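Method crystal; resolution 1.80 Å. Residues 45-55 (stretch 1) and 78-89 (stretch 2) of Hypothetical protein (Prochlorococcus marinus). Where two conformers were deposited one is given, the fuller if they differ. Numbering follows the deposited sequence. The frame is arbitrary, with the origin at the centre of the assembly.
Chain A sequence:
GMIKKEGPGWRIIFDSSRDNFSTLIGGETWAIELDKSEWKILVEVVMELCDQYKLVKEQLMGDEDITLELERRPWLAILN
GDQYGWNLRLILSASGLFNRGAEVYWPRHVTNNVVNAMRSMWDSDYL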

ATOM      1  N   VAL A  45     -12.485   9.964  10.479  1.00 34.24           N
ATOM      2  CA  VAL A  45     -11.351   9.744  11.376  1.00 33.82           C
ATOM      3  C   VAL A  45     -10.217  10.736  11.086  1.00 35.08           C
ATOM      4  O   VAL A  45      -9.659  11.357  11.997  1.00 34.62           O
ATOM      5  CB  VAL A  45     -10.858   8.302  11.223  1.00 35.01           C
ATOM      6  CG1 VAL A  45      -9.379   8.095  11.734  1.00 36.43           C
ATOM      7  CG2 VAL A  45     -11.858   7.326  11.893  1.00 35.70           C
ATOM      8  N   VAL A  46      -9.887  10.865   9.812  1.00 34.18           N
ATOM      9  CA  VAL A  46      -8.826  11.771   9.391  1.00 35.09           C
ATOM     10  C   VAL A  46      -9.209  13.211   9.731  1.00 34.65           C
ATOM     11  O   VAL A  46      -8.345  13.939  10.250  1.00 35.56           O
ATOM     12  CB  VAL A  46      -8.467  11.559   7.941  1.00 35.64           C
ATOM     13  CG1 VAL A  46      -7.470  12.665   7.423  1.00 40.23           C
ATOM     14  CG2 VAL A  46      -7.870  10.177   7.736  1.00 33.91           C
HETATM   15  N   MSE A  47     -10.465  13.616   9.490  1.00 33.08           N
HETATM   16  CA  MSE A  47     -10.876  14.988   9.791  1.00 32.73           C
HETATM   17  C   MSE A  47     -10.765  15.237  11.290  1.00 34.76           C
HETATM   18  O   MSE A  47     -10.341  16.315  11.729  1.00 33.08           O
HETATM   19  CB  MSE A  47     -12.316  15.290   9.369  1.00 35.06           C
HETATM   20  CG  MSE A  47     -12.668  15.411   7.863  1.00 40.66           C
HETATM   21 SE   MSE A  47     -11.340  16.435   6.865  0.75 51.50          SE
HETATM   22  CE  MSE A  47     -10.243  14.979   6.299  1.00 54.50           C
ATOM     23  N   GLU A  48     -11.165  14.253  12.084  1.00 33.91           N
ATOM     24  CA  GLU A  48     -11.089  14.390  13.528  1.00 32.93           C
ATOM     25  C   GLU A  48      -9.650  14.544  13.996  1.00 30.49           C
ATOM     26  O   GLU A  48      -9.371  15.422  14.829  1.00 32.57           O
ATOM     27  CB  GLU A  48     -11.729  13.203  14.248  1.00 34.19           C
ATOM     28  CG  GLU A  48     -11.527  13.318  15.715  1.00 38.52           C
ATOM     29  CD  GLU A  48     -12.327  12.362  16.520  1.00 44.05           C
ATOM     30  OE1 GLU A  48     -13.258  11.732  15.969  1.00 46.44           O
ATOM     31  OE2 GLU A  48     -12.019  12.265  17.726  1.00 48.89           O
ATOM     32  N   LEU A  49      -8.744  13.708  13.476  1.00 32.19           N
ATOM     33  CA  LEU A  49      -7.325  13.821  13.862  1.00 35.71           C
ATOM     34  C   LEU A  49      -6.709  15.138  13.394  1.00 37.77           C
ATOM     35  O   LEU A  49      -6.069  15.855  14.186  1.00 35.47           O
ATOM     36  CB  LEU A  49      -6.511  12.655  13.317  1.00 36.42           C
ATOM     37  CG  LEU A  49      -6.685  11.313  13.997  1.00 34.84           C
ATOM     38  CD1 LEU A  49      -6.011  10.260  13.129  1.00 39.47           C
ATOM     39  CD2 LEU A  49      -6.062  11.327  15.366  1.00 39.78           C
ATOM     40  N   CYS A  50      -6.952  15.473  12.129  1.00 37.89           N
ATOM     41  CA  CYS A  50      -6.431  16.710  11.547  1.00 40.25           C
ATOM     42  C   CYS A  50      -6.873  17.923  12.372  1.00 39.35           C
ATOM     43  O   CYS A  50      -6.020  18.726  12.806  1.00 43.00           O
ATOM     44  CB  CYS A  50      -6.781  16.825  10.023  1.00 36.85           C
ATOM     45  SG  CYS A  50      -6.066  18.333   9.300  1.00 46.73           S
ATOM     46  N   ASP A  51      -8.158  18.039  12.700  1.00 38.02           N
ATOM     47  CA  ASP A  51      -8.632  19.176  13.463  1.00 38.03           C
ATOM     48  C   ASP A  51      -7.974  19.248  14.834  1.00 38.35           C
ATOM     49  O   ASP A  51      -7.595  20.333  15.291  1.00 37.55           O
ATOM     50  CB  ASP A  51     -10.167  19.139  13.647  1.00 39.30           C
ATOM     51  CG  ASP A  51     -10.941  19.410  12.338  1.00 48.37           C
ATOM     52  OD1 ASP A  51     -10.336  19.764  11.283  1.00 55.65           O
ATOM     53  OD2 ASP A  51     -12.176  19.244  12.374  1.00 56.47           O
ATOM     54  N   GLN A  52      -7.869  18.103  15.507  1.00 36.24           N
ATOM     55  CA  GLN A  52      -7.243  18.077  16.822  1.00 34.94           C
ATOM     56  C   GLN A  52      -5.775  18.483  16.774  1.00 35.07           C
ATOM     57  O   GLN A  52      -5.304  19.236  17.638  1.00 36.80           O
ATOM     58  CB  GLN A  52      -7.322  16.712  17.416  1.00 33.70           C
ATOM     59  CG  GLN A  52      -6.887  16.731  18.832  1.00 36.29           C
ATOM     60  CD  GLN A  52      -7.004  15.405  19.454  1.00 36.41           C
ATOM     61  OE1 GLN A  52      -7.081  14.390  18.746  1.00 44.89           O
ATOM     62  NE2 GLN A  52      -7.077  15.384  20.801  1.00 40.79           N
ATOM     63  N   TYR A  53      -5.052  17.956  15.786  1.00 35.28           N
ATOM     64  CA  TYR A  53      -3.678  18.331  15.584  1.00 35.95           C
ATOM     65  C   TYR A  53      -3.549  19.840  15.381  1.00 37.29           C
ATOM     66  O   TYR A  53      -2.699  20.475  16.002  1.00 36.17           O
ATOM     67  CB  TYR A  53      -3.077  17.587  14.406  1.00 36.12           C
ATOM     68  CG  TYR A  53      -1.819  18.244  13.863  1.00 33.52           C
ATOM     69  CD1 TYR A  53      -0.591  18.077  14.488  1.00 33.76           C
ATOM     70  CD2 TYR A  53      -1.871  19.071  12.751  1.00 35.44           C
ATOM     71  CE1 TYR A  53       0.570  18.709  13.999  1.00 35.48           C
ATOM     72  CE2 TYR A  53      -0.728  19.685  12.252  1.00 39.55           C
ATOM     73  CZ  TYR A  53       0.487  19.524  12.878  1.00 37.08           C
ATOM     74  OH  TYR A  53       1.611  20.176  12.361  1.00 36.84           O
ATOM     75  N   LYS A  54      -4.385  20.421  14.518  1.00 39.74           N
ATOM     76  CA  LYS A  54      -4.337  21.867  14.239  0.50 41.50           C
ATOM     77  C   LYS A  54      -4.457  22.689  15.526  1.00 41.33           C
ATOM     78  O   LYS A  54      -3.852  23.772  15.649  1.00 40.08           O
ATOM     79  CB  LYS A  54      -5.434  22.274  13.229  0.50 43.00           C
ATOM     80  CG  LYS A  54      -5.293  21.687  11.799  0.50 46.61           C
ATOM     81  CD  LYS A  54      -4.110  22.263  11.017  0.50 51.97           C
ATOM     82  CE  LYS A  54      -4.031  21.732   9.571  0.50 52.69           C
ATOM     83  NZ  LYS A  54      -3.671  20.282   9.444  0.50 47.52           N
ATOM     84  N   LEU A  55      -5.236  22.196  16.499  1.00 40.12           N
ATOM     85  CA  LEU A  55      -5.363  22.914  17.768  1.00 41.78           C
ATOM     86  C   LEU A  55      -4.078  22.780  18.600  1.00 40.98           C
ATOM     87  O   LEU A  55      -3.496  23.781  19.062  1.00 40.97           O
ATOM     88  CB  LEU A  55      -6.528  22.375  18.604  1.00 42.98           C
ATOM     89  CG  LEU A  55      -7.957  22.565  18.083  1.00 48.79           C
ATOM     90  CD1 LEU A  55      -8.934  21.965  19.102  1.00 51.56           C
ATOM     91  CD2 LEU A  55      -8.284  24.040  17.807  1.00 52.20           C
ATOM     92  N   ILE A  78      -2.922   6.685  13.114  1.00 32.09           N
ATOM     93  CA  ILE A  78      -1.889   7.248  13.984  1.00 33.92           C
ATOM     94  C   ILE A  78      -1.267   8.438  13.309  1.00 34.17           C
ATOM     95  O   ILE A  78      -0.646   8.317  12.226  1.00 32.20           O
ATOM     96  CB  ILE A  78      -0.829   6.190  14.328  1.00 31.96           C
ATOM     97  CG1 ILE A  78      -1.493   4.936  14.966  1.00 39.23           C
ATOM     98  CG2 ILE A  78       0.230   6.763  15.272  1.00 36.27           C
ATOM     99  CD1 ILE A  78      -0.680   3.725  14.802  1.00 45.05           C
ATOM    100  N   LEU A  79      -1.421   9.590  13.943  1.00 33.70           N
ATOM    101  CA  LEU A  79      -0.869  10.823  13.455  1.00 30.89           C
ATOM    102  C   LEU A  79       0.340  11.142  14.323  1.00 34.37           C
ATOM    103  O   LEU A  79       0.263  11.103  15.564  1.00 33.59           O
ATOM    104  CB  LEU A  79      -1.902  11.948  13.559  1.00 32.46           C
ATOM    105  CG  LEU A  79      -1.460  13.352  13.173  1.00 31.66           C
ATOM    106  CD1 LEU A  79      -2.667  14.188  12.760  1.00 31.98           C
ATOM    107  CD2 LEU A  79      -0.649  14.039  14.261  1.00 36.48           C
ATOM    108  N   ASN A  80       1.445  11.442  13.677  1.00 34.29           N
ATOM    109  CA  ASN A  80       2.683  11.873  14.340  1.00 32.56           C
ATOM    110  C   ASN A  80       3.109  13.218  13.744  1.00 35.19           C
ATOM    111  O   ASN A  80       3.233  13.357  12.516  1.00 33.42           O
ATOM    112  CB  ASN A  80       3.811  10.878  14.120  1.00 35.44           C
ATOM    113  CG  ASN A  80       3.825   9.777  15.147  1.00 40.90           C
ATOM    114  OD1 ASN A  80       4.305   9.969  16.269  1.00 47.18           O
ATOM    115  ND2 ASN A  80       3.363   8.597  14.753  1.00 42.53           N
ATOM    116  N   GLY A  81       3.307  14.217  14.574  1.00 32.65           N
ATOM    117  CA  GLY A  81       3.747  15.487  14.009  1.00 34.51           C
ATOM    118  C   GLY A  81       4.383  16.428  14.971  1.00 33.37           C
ATOM    119  O   GLY A  81       4.617  16.084  16.112  1.00 34.51           O
ATOM    120  N   ASP A  82       4.706  17.604  14.455  1.00 32.22           N
ATOM    121  CA  ASP A  82       5.269  18.676  15.237  1.00 33.15           C
ATOM    122  C   ASP A  82       4.623  19.934  14.667  1.00 30.41           C
ATOM    123  O   ASP A  82       3.686  19.832  13.905  1.00 32.63           O
ATOM    124  CB  ASP A  82       6.801  18.675  15.161  1.00 33.49           C
ATOM    125  CG  ASP A  82       7.344  18.761  13.728  1.00 38.05           C
ATOM    126  OD1 ASP A  82       6.624  19.186  12.798  1.00 32.70           O
ATOM    127  OD2 ASP A  82       8.526  18.414  13.533  1.00 45.10           O
ATOM    128  N   GLN A  83       5.130  21.095  15.029  1.00 33.49           N
ATOM    129  CA  GLN A  83       4.558  22.326  14.542  1.00 35.66           C
ATOM    130  C   GLN A  83       4.678  22.547  13.025  1.00 36.17           C
ATOM    131  O   GLN A  83       3.982  23.402  12.496  1.00 39.12           O
ATOM    132  CB  GLN A  83       5.178  23.505  15.258  1.00 34.25           C
ATOM    133  CG  GLN A  83       6.642  23.786  14.922  1.00 36.65           C
ATOM    134  CD  GLN A  83       7.094  25.077  15.545  1.00 41.24           C
ATOM    135  OE1 GLN A  83       6.387  26.070  15.434  1.00 42.64           O
ATOM    136  NE2 GLN A  83       8.262  25.080  16.227  1.00 40.38           N
ATOM    137  N   TYR A  84       5.538  21.792  12.333  1.00 35.28           N
ATOM    138  CA  TYR A  84       5.782  22.018  10.913  1.00 33.63           C
ATOM    139  C   TYR A  84       5.013  21.069  10.013  1.00 33.33           C
ATOM    140  O   TYR A  84       4.883  21.325   8.840  1.00 35.56           O
ATOM    141  CB  TYR A  84       7.292  21.952  10.648  1.00 34.62           C
ATOM    142  CG  TYR A  84       8.099  22.803  11.613  1.00 34.00           C
ATOM    143  CD1 TYR A  84       8.123  24.177  11.486  1.00 35.91           C
ATOM    144  CD2 TYR A  84       8.817  22.227  12.665  1.00 37.04           C
ATOM    145  CE1 TYR A  84       8.839  24.970  12.353  1.00 38.13           C
ATOM    146  CE2 TYR A  84       9.551  23.017  13.553  1.00 38.57           C
ATOM    147  CZ  TYR A  84       9.560  24.393  13.391  1.00 40.05           C
ATOM    148  OH  TYR A  84      10.273  25.218  14.250  1.00 41.67           O
ATOM    149  N   GLY A  85       4.483  19.979  10.553  1.00 29.81           N
ATOM    150  CA  GLY A  85       3.738  19.050   9.744  1.00 33.74           C
ATOM    151  C   GLY A  85       3.467  17.743  10.456  1.00 30.64           C
ATOM    152  O   GLY A  85       3.839  17.538  11.629  1.00 31.00           O
ATOM    153  N   TRP A  86       2.796  16.860   9.737  1.00 28.93           N
ATOM    154  CA  TRP A  86       2.438  15.570  10.281  1.00 31.78           C
ATOM    155  C   TRP A  86       2.329  14.449   9.279  1.00 32.14           C
ATOM    156  O   TRP A  86       1.968  14.684   8.147  1.00 33.11           O
ATOM    157  CB  TRP A  86       1.114  15.665  11.032  1.00 33.25           C
ATOM    158  CG  TRP A  86      -0.018  16.217  10.172  1.00 32.82           C
ATOM    159  CD1 TRP A  86      -0.217  17.527   9.825  1.00 40.59           C
ATOM    160  CD2 TRP A  86      -1.111  15.489   9.598  1.00 35.39           C
ATOM    161  NE1 TRP A  86      -1.319  17.645   9.017  1.00 41.11           N
ATOM    162  CE2 TRP A  86      -1.909  16.419   8.894  1.00 38.14           C
ATOM    163  CE3 TRP A  86      -1.475  14.143   9.577  1.00 36.65           C
ATOM    164  CZ2 TRP A  86      -3.052  16.052   8.203  1.00 38.31           C
ATOM    165  CZ3 TRP A  86      -2.616  13.776   8.890  1.00 38.47           C
ATOM    166  CH2 TRP A  86      -3.399  14.734   8.214  1.00 37.95           C
ATOM    167  N   ASN A  87       2.600  13.214   9.731  1.00 31.84           N
ATOM    168  CA  ASN A  87       2.446  12.036   8.882  1.00 32.61           C
ATOM    169  C   ASN A  87       1.287  11.216   9.438  1.00 33.44           C
ATOM    170  O   ASN A  87       0.778  11.463  10.555  1.00 34.53           O
ATOM    171  CB  ASN A  87       3.736  11.206   8.758  1.00 32.45           C
ATOM    172  CG  ASN A  87       4.233  10.694  10.084  1.00 37.01           C
ATOM    173  OD1 ASN A  87       3.462  10.273  10.925  1.00 36.51           O
ATOM    174  ND2 ASN A  87       5.538  10.731  10.266  1.00 41.76           N
ATOM    175  N   LEU A  88       0.849  10.234   8.654  1.00 33.87           N
ATOM    176  CA  LEU A  88      -0.317   9.449   9.006  1.00 33.25           C
ATOM    177  C   LEU A  88      -0.167   7.997   8.613  1.00 36.85           C
ATOM    178  O   LEU A  88       0.101   7.692   7.438  1.00 35.23           O
ATOM    179  CB  LEU A  88      -1.570  10.017   8.318  1.00 35.64           C
ATOM    180  CG  LEU A  88      -2.914   9.332   8.666  1.00 35.01           C
ATOM    181  CD1 LEU A  88      -3.284   9.613  10.085  1.00 37.11           C
ATOM    182  CD2 LEU A  88      -3.973   9.826   7.728  1.00 43.07           C
ATOM    183  N   ARG A  89      -0.319   7.124   9.611  1.00 33.98           N
ATOM    184  CA  ARG A  89      -0.290   5.681   9.423  1.00 34.23           C
ATOM    185  C   ARG A  89      -1.710   5.184   9.636  1.00 36.31           C
ATOM    186  O   ARG A  89      -2.357   5.569  10.607  1.00 35.69           O
ATOM    187  CB  ARG A  89       0.654   5.026  10.407  1.00 37.25           C
ATOM    188  CG  ARG A  89       0.778   3.552  10.176  1.00 43.12           C
ATOM    189  CD  ARG A  89       1.742   2.905  11.144  1.00 44.53           C
ATOM    190  NE  ARG A  89       1.776   1.456  10.932  1.00 46.89           N
ATOM    191  CZ  ARG A  89       2.071   0.572  11.880  1.00 53.75           C
ATOM    192  NH1 ARG A  89       2.335   0.960  13.125  1.00 52.36           N
ATOM    193  NH2 ARG A  89       2.075  -0.723  11.591  1.00 54.23           N
TER

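Residues 45-55 form part of a longer helix, held by regular i to i+4 hydrogen bonds such as Tyr 53 N to Leu 49 O at 2.8 Å. Residues 78-89 form a β-hairpin whose two strands are paired antiparallel: Ile 78 N donates to Arg 89 O at 2.8 Å. The helix lies along one side of this hairpin, roughly parallel to the first strand and antiparallel to the second. It runs at 26° to the first strand, with a closest axial approach of 9.6 Å, and at 153° to the returning strand, with an approach of 10.4 Å.

Alternation along the strands sets which residues meet the helix. Leu 79, Trp 86 and Leu 88 point toward it, whereas Ile 78 and Asn 80 point away. On the helix, Val 46, Leu 49, Cys 50 and Tyr 53 follow a 3-1-3 spacing, which gathers them along one side. Val 46 CG2 lies 3.9 Å from Leu 88 CD2, and Leu 49 CD1 lies 4.1 Å from Leu 88 CD1, so Leu 88 bridges helix residues about one turn apart. Leu 79 does likewise: its CD1 is 4.2 Å from Leu 49 CB and 3.8 Å from Tyr 53 CB. These branched, apolar side chains of valine and leucine suit a buried contact because they fill space without leaving polar groups unpaired.

Tyr 53 has the largest area covered by the hairpin. With chi1 in the t well, its ring reaches the turn, where OH donates a hydrogen bond to Asp 82 O at 2.6 Å, close to the ring plane. Tyrosine thus combines an apolar ring for the interior with a hydroxyl that satisfies a backbone carbonyl. Trp 86 lies over one face of the Tyr 53 ring; Tyr 53 CE2 and Trp 86 CD1 are 3.3 Å apart, but the ring planes are inclined at 45°, an oblique arrangement. Cys 50, compact and only weakly polar, places SG 3.9 Å from Trp 86 CZ2.

Gly 81 suits its place because an ideal CB would clash with Gly 85 O at 2.5 Å and also sit tightly, 3.3 Å from Tyr 53 CE1. The turn is braced by Asp 82, whose OD1 accepts a hydrogen bond from Tyr 84 N at 2.9 Å and a weak one from Gly 85 N at 3.2 Å. The Lys 54 side chain, deposited in two conformers, brings NZ to 3.6 Å from Trp 86 NE1; both nitrogens find hydrogen-bonding partners elsewhere in the structure.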